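Local coordinates for protein PfEMP1 variant 1 of strain MC (Plasmodium falciparum, PDB 5LGD) that probably binds receptors on the host cell surface, this chain being a piece of its Duffy-binding-like region, at residues Q53-K67 against K141-Q153. Residues are numbered along the deposited sequence; the frame is centred on the assembly and turned at random.
Sequences QKWVEQKKTEWGKIK and KDTTIDKLLQHEQ
Gln53 lays its CG against the amide nitrogen of Gln153, the two amide planes 47° apart. Trp55 presents the CZ3 corner of its ring, near the ring plane, to Glu152 OE1 at 3.6 Å; that carboxylate is itself held by Ser22 and Arg26 of helix 7-29. The CA atoms of the two segments come nearest at Val56 and Gln153: Val56 CG1 rests 3.4 Å from the carbonyl oxygen of Leu149, and both methyls touch Glu152 CB. Gln153 fills the hole formed by Gln53, Val56, Glu57 and Lys60, its OE1 near Lys60 CD. One turn further along helix 45-70, Leu149, a turn before Gln153 in its own helix, is the knob among Val56, Lys59, Lys60 and Trp63, with CD2 on Lys59 CB and CD1 over the Lys60 backbone.

Trp63 swings its indole across the interface with CG anti to the backbone N (chi1 -176°). Ile145 CG2 sits over one face, 3.5 Å from the centroid of the Trp63 five-membered ring, a CH-pi contact; Lys67 CG lies against the opposite face, toward the rim. The indole N-H points almost straight (169°) at Asp146 OD2, 3.2 Å from Trp63 NE1, reaching it from above the carboxylate plane. Thr143 N and OG1 also donate to OD2, while Lys67 NZ forms a salt bridge with Asp146 OD1 at 2.8 Å on the syn side. These bonds fix the buried carboxylate's rotation and probably stabilise its negative charge. Thr143 and Asp146 thus form a capping box at the start of helix 144-162, tied to helix 45-70, an antiparallel helix pair packed knobs-into-holes within the helical Duffy-binding-like domain.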
ATOM      1  N   GLN B  53     -12.802 -30.113  38.696  1.00 47.71           N
ATOM      2  CA  GLN B  53     -11.541 -29.514  39.168  1.00 49.66           C
ATOM      3  C   GLN B  53     -10.348 -30.008  38.328  1.00 57.53           C
ATOM      4  O   GLN B  53      -9.479 -29.206  37.984  1.00 56.79           O
ATOM      5  CB  GLN B  53     -11.293 -29.798  40.661  1.00 53.51           C
ATOM      6  CG  GLN B  53     -10.066 -29.061  41.204  1.00 79.59           C
ATOM      7  CD  GLN B  53     -10.037 -29.028  42.699  1.00106.77           C
ATOM      8  OE1 GLN B  53      -9.788 -30.043  43.360  1.00110.70           O
ATOM      9  NE2 GLN B  53     -10.265 -27.849  43.267  1.00 93.77           N
ATOM     10  N   LYS B  54     -10.318 -31.325  38.010  1.00 56.81           N
ATOM     11  CA  LYS B  54      -9.283 -31.971  37.194  1.00 57.25           C
ATOM     12  C   LYS B  54      -9.254 -31.334  35.805  1.00 58.28           C
ATOM     13  O   LYS B  54      -8.184 -30.929  35.341  1.00 57.44           O
ATOM     14  CB  LYS B  54      -9.569 -33.480  37.066  1.00 61.84           C
ATOM     15  CG  LYS B  54      -8.339 -34.344  36.810  1.00 80.20           C
ATOM     16  CD  LYS B  54      -8.710 -35.686  36.180  1.00 91.77           C
ATOM     17  CE  LYS B  54      -7.547 -36.655  36.194  1.00103.40           C
ATOM     18  NZ  LYS B  54      -7.905 -37.950  35.557  1.00111.00           N
ATOM     19  N   TRP B  55     -10.443 -31.242  35.146  1.00 53.68           N
ATOM     20  CA  TRP B  55     -10.618 -30.653  33.834  1.00 51.05           C
ATOM     21  C   TRP B  55     -10.035 -29.262  33.785  1.00 51.79           C
ATOM     22  O   TRP B  55      -9.340 -28.977  32.826  1.00 50.58           O
ATOM     23  CB  TRP B  55     -12.114 -30.606  33.473  1.00 49.11           C
ATOM     24  CG  TRP B  55     -12.426 -29.938  32.168  1.00 48.66           C
ATOM     25  CD1 TRP B  55     -12.319 -30.478  30.919  1.00 50.92           C
ATOM     26  CD2 TRP B  55     -12.947 -28.618  31.991  1.00 47.71           C
ATOM     27  NE1 TRP B  55     -12.758 -29.580  29.975  1.00 48.85           N
ATOM     28  CE2 TRP B  55     -13.171 -28.436  30.608  1.00 49.92           C
ATOM     29  CE3 TRP B  55     -13.245 -27.562  32.871  1.00 49.74           C
ATOM     30  CZ2 TRP B  55     -13.661 -27.236  30.083  1.00 47.60           C
ATOM     31  CZ3 TRP B  55     -13.769 -26.389  32.348  1.00 49.91           C
ATOM     32  CH2 TRP B  55     -13.964 -26.233  30.970  1.00 48.45           C
ATOM     33  N   VAL B  56     -10.316 -28.395  34.799  1.00 49.45           N
ATOM     34  CA  VAL B  56      -9.810 -27.008  34.869  1.00 49.35           C
ATOM     35  C   VAL B  56      -8.274 -26.993  34.798  1.00 56.36           C
ATOM     36  O   VAL B  56      -7.728 -26.240  34.004  1.00 56.52           O
ATOM     37  CB  VAL B  56     -10.328 -26.186  36.089  1.00 52.91           C
ATOM     38  CG1 VAL B  56      -9.961 -24.709  35.959  1.00 51.73           C
ATOM     39  CG2 VAL B  56     -11.826 -26.332  36.284  1.00 50.76           C
ATOM     40  N   GLU B  57      -7.593 -27.861  35.571  1.00 56.02           N
ATOM     41  CA  GLU B  57      -6.130 -27.959  35.566  1.00 57.44           C
ATOM     42  C   GLU B  57      -5.591 -28.466  34.223  1.00 60.03           C
ATOM     43  O   GLU B  57      -4.628 -27.887  33.725  1.00 58.84           O
ATOM     44  CB  GLU B  57      -5.587 -28.763  36.762  1.00 62.27           C
ATOM     45  CG  GLU B  57      -4.803 -27.918  37.756  1.00 75.09           C
ATOM     46  CD  GLU B  57      -3.640 -27.112  37.202  1.00105.78           C
ATOM     47  OE1 GLU B  57      -2.664 -27.728  36.714  1.00115.60           O
ATOM     48  OE2 GLU B  57      -3.704 -25.862  37.254  1.00 97.81           O
ATOM     49  N   GLN B  58      -6.256 -29.472  33.603  1.00 57.91           N
ATOM     50  CA  GLN B  58      -5.926 -29.995  32.255  1.00 57.27           C
ATOM     51  C   GLN B  58      -6.016 -28.884  31.198  1.00 56.79           C
ATOM     52  O   GLN B  58      -5.133 -28.787  30.338  1.00 55.86           O
ATOM     53  CB  GLN B  58      -6.883 -31.137  31.842  1.00 58.03           C
ATOM     54  CG  GLN B  58      -6.221 -32.509  31.776  1.00 80.86           C
ATOM     55  CD  GLN B  58      -6.944 -33.557  32.610  1.00101.15           C
ATOM     56  OE1 GLN B  58      -6.381 -34.132  33.554  1.00100.95           O
ATOM     57  NE2 GLN B  58      -8.194 -33.855  32.265  1.00 81.07           N
ATOM     58  N   LYS B  59      -7.091 -28.051  31.250  1.00 50.70           N
ATOM     59  CA  LYS B  59      -7.268 -26.958  30.282  1.00 47.18           C
ATOM     60  C   LYS B  59      -6.281 -25.818  30.538  1.00 50.09           C
ATOM     61  O   LYS B  59      -5.767 -25.266  29.575  1.00 48.12           O
ATOM     62  CB  LYS B  59      -8.727 -26.471  30.193  1.00 47.53           C
ATOM     63  CG  LYS B  59      -9.763 -27.595  29.997  1.00 50.08           C
ATOM     64  CD  LYS B  59     -10.130 -27.831  28.529  1.00 50.81           C
ATOM     65  CE  LYS B  59      -9.395 -29.013  27.935  1.00 55.23           C
ATOM     66  NZ  LYS B  59      -9.472 -29.026  26.437  1.00 33.42           N
ATOM     67  N   LYS B  60      -5.974 -25.509  31.824  1.00 48.91           N
ATOM     68  CA  LYS B  60      -4.984 -24.500  32.223  1.00 50.46           C
ATOM     69  C   LYS B  60      -3.594 -24.832  31.656  1.00 52.78           C
ATOM     70  O   LYS B  60      -2.886 -23.927  31.182  1.00 52.11           O
ATOM     71  CB  LYS B  60      -4.902 -24.392  33.759  1.00 56.01           C
ATOM     72  CG  LYS B  60      -5.971 -23.459  34.346  1.00 65.85           C
ATOM     73  CD  LYS B  60      -5.866 -23.252  35.871  1.00 74.91           C
ATOM     74  CE  LYS B  60      -4.529 -22.727  36.379  1.00 91.00           C
ATOM     75  NZ  LYS B  60      -4.167 -21.392  35.819  1.00 97.64           N
ATOM     76  N   THR B  61      -3.243 -26.134  31.671  1.00 49.71           N
ATOM     77  CA  THR B  61      -1.963 -26.672  31.185  1.00 52.27           C
ATOM     78  C   THR B  61      -1.953 -26.684  29.657  1.00 56.27           C
ATOM     79  O   THR B  61      -0.966 -26.283  29.055  1.00 56.38           O
ATOM     80  CB  THR B  61      -1.653 -28.067  31.812  1.00 62.21           C
ATOM     81  OG1 THR B  61      -1.797 -28.016  33.235  1.00 64.39           O
ATOM     82  CG2 THR B  61      -0.251 -28.564  31.480  1.00 59.80           C
ATOM     83  N   GLU B  62      -3.052 -27.135  29.026  1.00 52.74           N
ATOM     84  CA  GLU B  62      -3.150 -27.159  27.561  1.00 51.27           C
ATOM     85  C   GLU B  62      -3.031 -25.749  27.004  1.00 51.03           C
ATOM     86  O   GLU B  62      -2.313 -25.533  26.022  1.00 48.19           O
ATOM     87  CB  GLU B  62      -4.457 -27.813  27.104  1.00 51.11           C
ATOM     88  CG  GLU B  62      -4.363 -29.328  27.062  1.00 61.25           C
ATOM     89  CD  GLU B  62      -5.677 -30.072  26.903  1.00 78.37           C
ATOM     90  OE1 GLU B  62      -6.601 -29.558  26.229  1.00 63.12           O
ATOM     91  OE2 GLU B  62      -5.775 -31.189  27.459  1.00 66.33           O
ATOM     92  N   TRP B  63      -3.697 -24.782  27.691  1.00 46.73           N
ATOM     93  CA  TRP B  63      -3.726 -23.364  27.331  1.00 43.56           C
ATOM     94  C   TRP B  63      -2.362 -22.725  27.392  1.00 48.12           C
ATOM     95  O   TRP B  63      -2.050 -21.929  26.511  1.00 47.29           O
ATOM     96  CB  TRP B  63      -4.754 -22.580  28.164  1.00 39.83           C
ATOM     97  CG  TRP B  63      -4.902 -21.137  27.774  1.00 38.23           C
ATOM     98  CD1 TRP B  63      -4.829 -20.058  28.604  1.00 41.25           C
ATOM     99  CD2 TRP B  63      -5.221 -20.622  26.473  1.00 36.19           C
ATOM    100  NE1 TRP B  63      -5.079 -18.901  27.902  1.00 38.58           N
ATOM    101  CE2 TRP B  63      -5.325 -19.218  26.592  1.00 38.82           C
ATOM    102  CE3 TRP B  63      -5.394 -21.204  25.204  1.00 36.67           C
ATOM    103  CZ2 TRP B  63      -5.548 -18.391  25.486  1.00 36.52           C
ATOM    104  CZ3 TRP B  63      -5.656 -20.383  24.118  1.00 36.23           C
ATOM    105  CH2 TRP B  63      -5.723 -18.995  24.263  1.00 35.86           C
ATOM    106  N   GLY B  64      -1.564 -23.094  28.405  1.00 49.00           N
ATOM    107  CA  GLY B  64      -0.194 -22.622  28.587  1.00 48.54           C
ATOM    108  C   GLY B  64       0.666 -22.963  27.383  1.00 52.76           C
ATOM    109  O   GLY B  64       1.413 -22.109  26.877  1.00 54.38           O
ATOM    110  N   LYS B  65       0.542 -24.221  26.903  1.00 47.36           N
ATOM    111  CA  LYS B  65       1.261 -24.744  25.731  1.00 47.62           C
ATOM    112  C   LYS B  65       0.837 -24.013  24.431  1.00 50.91           C
ATOM    113  O   LYS B  65       1.689 -23.693  23.598  1.00 52.45           O
ATOM    114  CB  LYS B  65       1.065 -26.274  25.610  1.00 50.12           C
ATOM    115  CG  LYS B  65       1.951 -27.120  26.561  1.00 51.25           C
ATOM    116  CD  LYS B  65       1.249 -28.436  26.901  1.00 61.73           C
ATOM    117  CE  LYS B  65       1.859 -29.163  28.095  1.00 73.85           C
ATOM    118  NZ  LYS B  65       2.882 -30.177  27.697  1.00 77.10           N
ATOM    119  N   ILE B  66      -0.474 -23.736  24.275  1.00 44.07           N
ATOM    120  CA  ILE B  66      -1.031 -23.024  23.118  1.00 40.44           C
ATOM    121  C   ILE B  66      -0.528 -21.580  23.114  1.00 46.01           C
ATOM    122  O   ILE B  66      -0.090 -21.111  22.061  1.00 45.14           O
ATOM    123  CB  ILE B  66      -2.569 -23.168  23.078  1.00 40.09           C
ATOM    124  CG1 ILE B  66      -2.923 -24.639  22.818  1.00 40.52           C
ATOM    125  CG2 ILE B  66      -3.189 -22.269  22.019  1.00 36.78           C
ATOM    126  CD1 ILE B  66      -4.352 -25.057  23.036  1.00 38.99           C
ATOM    127  N   LYS B  67      -0.523 -20.899  24.291  1.00 43.75           N
ATOM    128  CA  LYS B  67      -0.033 -19.510  24.398  1.00 43.84           C
ATOM    129  C   LYS B  67       1.429 -19.423  24.040  1.00 50.97           C
ATOM    130  O   LYS B  67       1.852 -18.447  23.423  1.00 49.03           O
ATOM    131  CB  LYS B  67      -0.261 -18.918  25.795  1.00 46.60           C
ATOM    132  CG  LYS B  67      -1.732 -18.591  26.096  1.00 44.31           C
ATOM    133  CD  LYS B  67      -1.844 -17.774  27.384  1.00 51.65           C
ATOM    134  CE  LYS B  67      -1.649 -18.595  28.646  1.00 47.51           C
ATOM    135  NZ  LYS B  67      -1.594 -17.739  29.857  1.00 50.60           N
ATOM    136  N   LYS B 141      -2.891 -15.876  32.724  1.00 70.76           N
ATOM    137  CA  LYS B 141      -3.500 -15.017  33.732  1.00 71.30           C
ATOM    138  C   LYS B 141      -3.863 -13.640  33.167  1.00 71.37           C
ATOM    139  O   LYS B 141      -4.335 -12.793  33.925  1.00 72.42           O
ATOM    140  CB  LYS B 141      -2.614 -14.926  35.006  1.00 78.67           C
ATOM    141  CG  LYS B 141      -1.101 -14.759  34.778  1.00 99.27           C
ATOM    142  CD  LYS B 141      -0.324 -16.045  35.079  1.00110.50           C
ATOM    143  CE  LYS B 141       0.257 -16.705  33.847  1.00117.08           C
ATOM    144  NZ  LYS B 141      -0.593 -17.824  33.351  1.00119.40           N
ATOM    145  N   ASP B 142      -3.685 -13.448  31.823  1.00 64.18           N
ATOM    146  CA  ASP B 142      -3.930 -12.177  31.138  0.50 62.04           C
ATOM    147  C   ASP B 142      -5.162 -12.156  30.204  1.00 62.47           C
ATOM    148  O   ASP B 142      -5.845 -11.133  30.150  1.00 63.51           O
ATOM    149  CB  ASP B 142      -2.662 -11.708  30.382  0.50 63.13           C
ATOM    150  CG  ASP B 142      -2.251 -12.525  29.162  0.50 67.11           C
ATOM    151  OD1 ASP B 142      -1.888 -13.710  29.331  0.50 66.38           O
ATOM    152  OD2 ASP B 142      -2.233 -11.959  28.049  0.50 72.15           O
ATOM    153  N   THR B 143      -5.444 -13.233  29.437  1.00 54.04           N
ATOM    154  CA  THR B 143      -6.609 -13.169  28.512  1.00 50.81           C
ATOM    155  C   THR B 143      -7.944 -13.637  29.101  1.00 53.89           C
ATOM    156  O   THR B 143      -8.001 -14.088  30.252  1.00 55.69           O
ATOM    157  CB  THR B 143      -6.368 -13.907  27.174  1.00 51.78           C
ATOM    158  OG1 THR B 143      -6.634 -15.307  27.324  1.00 47.29           O
ATOM    159  CG2 THR B 143      -4.987 -13.650  26.574  1.00 52.70           C
ATOM    160  N   THR B 144      -9.015 -13.530  28.277  1.00 46.39           N
ATOM    161  CA  THR B 144     -10.402 -13.969  28.533  1.00 45.18           C
ATOM    162  C   THR B 144     -10.426 -15.444  28.970  1.00 46.76           C
ATOM    163  O   THR B 144     -11.085 -15.775  29.961  1.00 46.49           O
ATOM    164  CB  THR B 144     -11.233 -13.745  27.256  1.00 47.49           C
ATOM    165  OG1 THR B 144     -11.474 -12.344  27.088  1.00 39.89           O
ATOM    166  CG2 THR B 144     -12.567 -14.506  27.250  1.00 48.96           C
ATOM    167  N   ILE B 145      -9.700 -16.313  28.213  1.00 40.77           N
ATOM    168  CA  ILE B 145      -9.563 -17.747  28.483  1.00 39.33           C
ATOM    169  C   ILE B 145      -8.974 -17.933  29.865  1.00 44.29           C
ATOM    170  O   ILE B 145      -9.517 -18.702  30.653  1.00 44.15           O
ATOM    171  CB  ILE B 145      -8.775 -18.485  27.358  1.00 40.44           C
ATOM    172  CG1 ILE B 145      -9.441 -18.299  25.957  1.00 38.83           C
ATOM    173  CG2 ILE B 145      -8.516 -19.960  27.671  1.00 40.85           C
ATOM    174  CD1 ILE B 145     -10.963 -18.805  25.780  1.00 42.42           C
ATOM    175  N   ASP B 146      -7.900 -17.187  30.181  1.00 42.32           N
ATOM    176  CA  ASP B 146      -7.231 -17.202  31.479  1.00 43.70           C
ATOM    177  C   ASP B 146      -8.202 -16.750  32.612  1.00 49.91           C
ATOM    178  O   ASP B 146      -8.318 -17.440  33.627  1.00 50.68           O
ATOM    179  CB  ASP B 146      -5.992 -16.316  31.418  1.00 46.20           C
ATOM    180  CG  ASP B 146      -4.956 -16.793  30.411  1.00 52.82           C
ATOM    181  OD1 ASP B 146      -4.259 -17.793  30.703  1.00 54.44           O
ATOM    182  OD2 ASP B 146      -4.769 -16.104  29.382  1.00 52.96           O
ATOM    183  N   LYS B 147      -8.942 -15.643  32.397  1.00 47.70           N
ATOM    184  CA  LYS B 147      -9.942 -15.120  33.339  1.00 49.78           C
ATOM    185  C   LYS B 147     -10.993 -16.201  33.608  1.00 53.59           C
ATOM    186  O   LYS B 147     -11.313 -16.468  34.772  1.00 54.47           O
ATOM    187  CB  LYS B 147     -10.633 -13.870  32.758  1.00 52.72           C
ATOM    188  CG  LYS B 147      -9.872 -12.565  32.985  1.00 69.92           C
ATOM    189  CD  LYS B 147     -10.615 -11.633  33.958  1.00 84.78           C
ATOM    190  CE  LYS B 147     -11.884 -11.001  33.412  1.00 92.01           C
ATOM    191  NZ  LYS B 147     -12.729 -10.436  34.499  1.00 97.75           N
ATOM    192  N   LEU B 148     -11.489 -16.856  32.519  1.00 48.44           N
ATOM    193  CA  LEU B 148     -12.459 -17.948  32.606  1.00 46.83           C
ATOM    194  C   LEU B 148     -11.924 -19.158  33.328  1.00 49.42           C
ATOM    195  O   LEU B 148     -12.601 -19.651  34.235  1.00 48.75           O
ATOM    196  CB  LEU B 148     -13.060 -18.347  31.248  1.00 44.96           C
ATOM    197  CG  LEU B 148     -14.154 -19.405  31.352  1.00 47.69           C
ATOM    198  CD1 LEU B 148     -15.400 -18.842  32.011  1.00 49.08           C
ATOM    199  CD2 LEU B 148     -14.471 -19.979  30.036  1.00 45.59           C
ATOM    200  N   LEU B 149     -10.700 -19.620  32.976  1.00 48.68           N
ATOM    201  CA  LEU B 149     -10.086 -20.752  33.683  1.00 50.32           C
ATOM    202  C   LEU B 149      -9.848 -20.446  35.178  1.00 55.83           C
ATOM    203  O   LEU B 149      -9.973 -21.349  35.997  1.00 56.52           O
ATOM    204  CB  LEU B 149      -8.828 -21.286  32.990  1.00 50.11           C
ATOM    205  CG  LEU B 149      -9.059 -22.020  31.652  1.00 51.86           C
ATOM    206  CD1 LEU B 149      -7.730 -22.337  30.969  1.00 50.80           C
ATOM    207  CD2 LEU B 149      -9.927 -23.301  31.831  1.00 53.09           C
ATOM    208  N   GLN B 150      -9.614 -19.166  35.532  1.00 53.37           N
ATOM    209  CA  GLN B 150      -9.456 -18.723  36.926  1.00 55.84           C
ATOM    210  C   GLN B 150     -10.821 -18.841  37.630  1.00 60.63           C
ATOM    211  O   GLN B 150     -10.909 -19.400  38.730  1.00 60.22           O
ATOM    212  CB  GLN B 150      -8.937 -17.274  36.982  1.00 57.98           C
ATOM    213  CG  GLN B 150      -7.417 -17.170  37.146  1.00 67.39           C
ATOM    214  CD  GLN B 150      -6.714 -16.199  36.224  1.00 81.87           C
ATOM    215  OE1 GLN B 150      -7.162 -15.067  35.977  1.00 72.44           O
ATOM    216  NE2 GLN B 150      -5.533 -16.600  35.770  1.00 77.80           N
ATOM    217  N   HIS B 151     -11.892 -18.358  36.951  1.00 56.06           N
ATOM    218  CA  HIS B 151     -13.272 -18.426  37.441  1.00 56.58           C
ATOM    219  C   HIS B 151     -13.684 -19.884  37.683  1.00 59.51           C
ATOM    220  O   HIS B 151     -14.331 -20.186  38.693  1.00 62.03           O
ATOM    221  CB  HIS B 151     -14.238 -17.747  36.453  1.00 56.09           C
ATOM    222  CG  HIS B 151     -15.682 -17.980  36.772  1.00 59.54           C
ATOM    223  ND1 HIS B 151     -16.364 -17.162  37.652  1.00 63.05           N
ATOM    224  CD2 HIS B 151     -16.511 -18.965  36.354  1.00 60.29           C
ATOM    225  CE1 HIS B 151     -17.587 -17.656  37.721  1.00 62.25           C
ATOM    226  NE2 HIS B 151     -17.725 -18.741  36.957  1.00 60.85           N
ATOM    227  N   GLU B 152     -13.286 -20.776  36.765  1.00 52.93           N
ATOM    228  CA  GLU B 152     -13.571 -22.207  36.811  1.00 52.04           C
ATOM    229  C   GLU B 152     -12.924 -22.862  38.016  1.00 57.13           C
ATOM    230  O   GLU B 152     -13.530 -23.728  38.641  1.00 57.76           O
ATOM    231  CB  GLU B 152     -13.163 -22.891  35.489  1.00 51.13           C
ATOM    232  CG  GLU B 152     -14.028 -22.504  34.294  1.00 49.58           C
ATOM    233  CD  GLU B 152     -15.504 -22.855  34.388  1.00 66.88           C
ATOM    234  OE1 GLU B 152     -15.885 -23.922  33.856  1.00 45.66           O
ATOM    235  OE2 GLU B 152     -16.293 -22.020  34.893  1.00 59.72           O
ATOM    236  N   GLN B 153     -11.703 -22.433  38.352  1.00 54.99           N
ATOM    237  CA  GLN B 153     -10.946 -22.913  39.505  1.00 56.56           C
ATOM    238  C   GLN B 153     -11.667 -22.545  40.815  1.00 62.13           C
ATOM    239  O   GLN B 153     -11.644 -23.331  41.756  1.00 63.23           O
ATOM    240  CB  GLN B 153      -9.535 -22.329  39.479  1.00 58.63           C
ATOM    241  CG  GLN B 153      -8.539 -23.061  40.380  1.00 72.24           C
ATOM    242  CD  GLN B 153      -8.101 -24.381  39.781  1.00 96.69           C
ATOM    243  OE1 GLN B 153      -7.249 -24.431  38.880  1.00 93.00           O
ATOM    244  NE2 GLN B 153      -8.658 -25.481  40.284  1.00 88.34           N
TER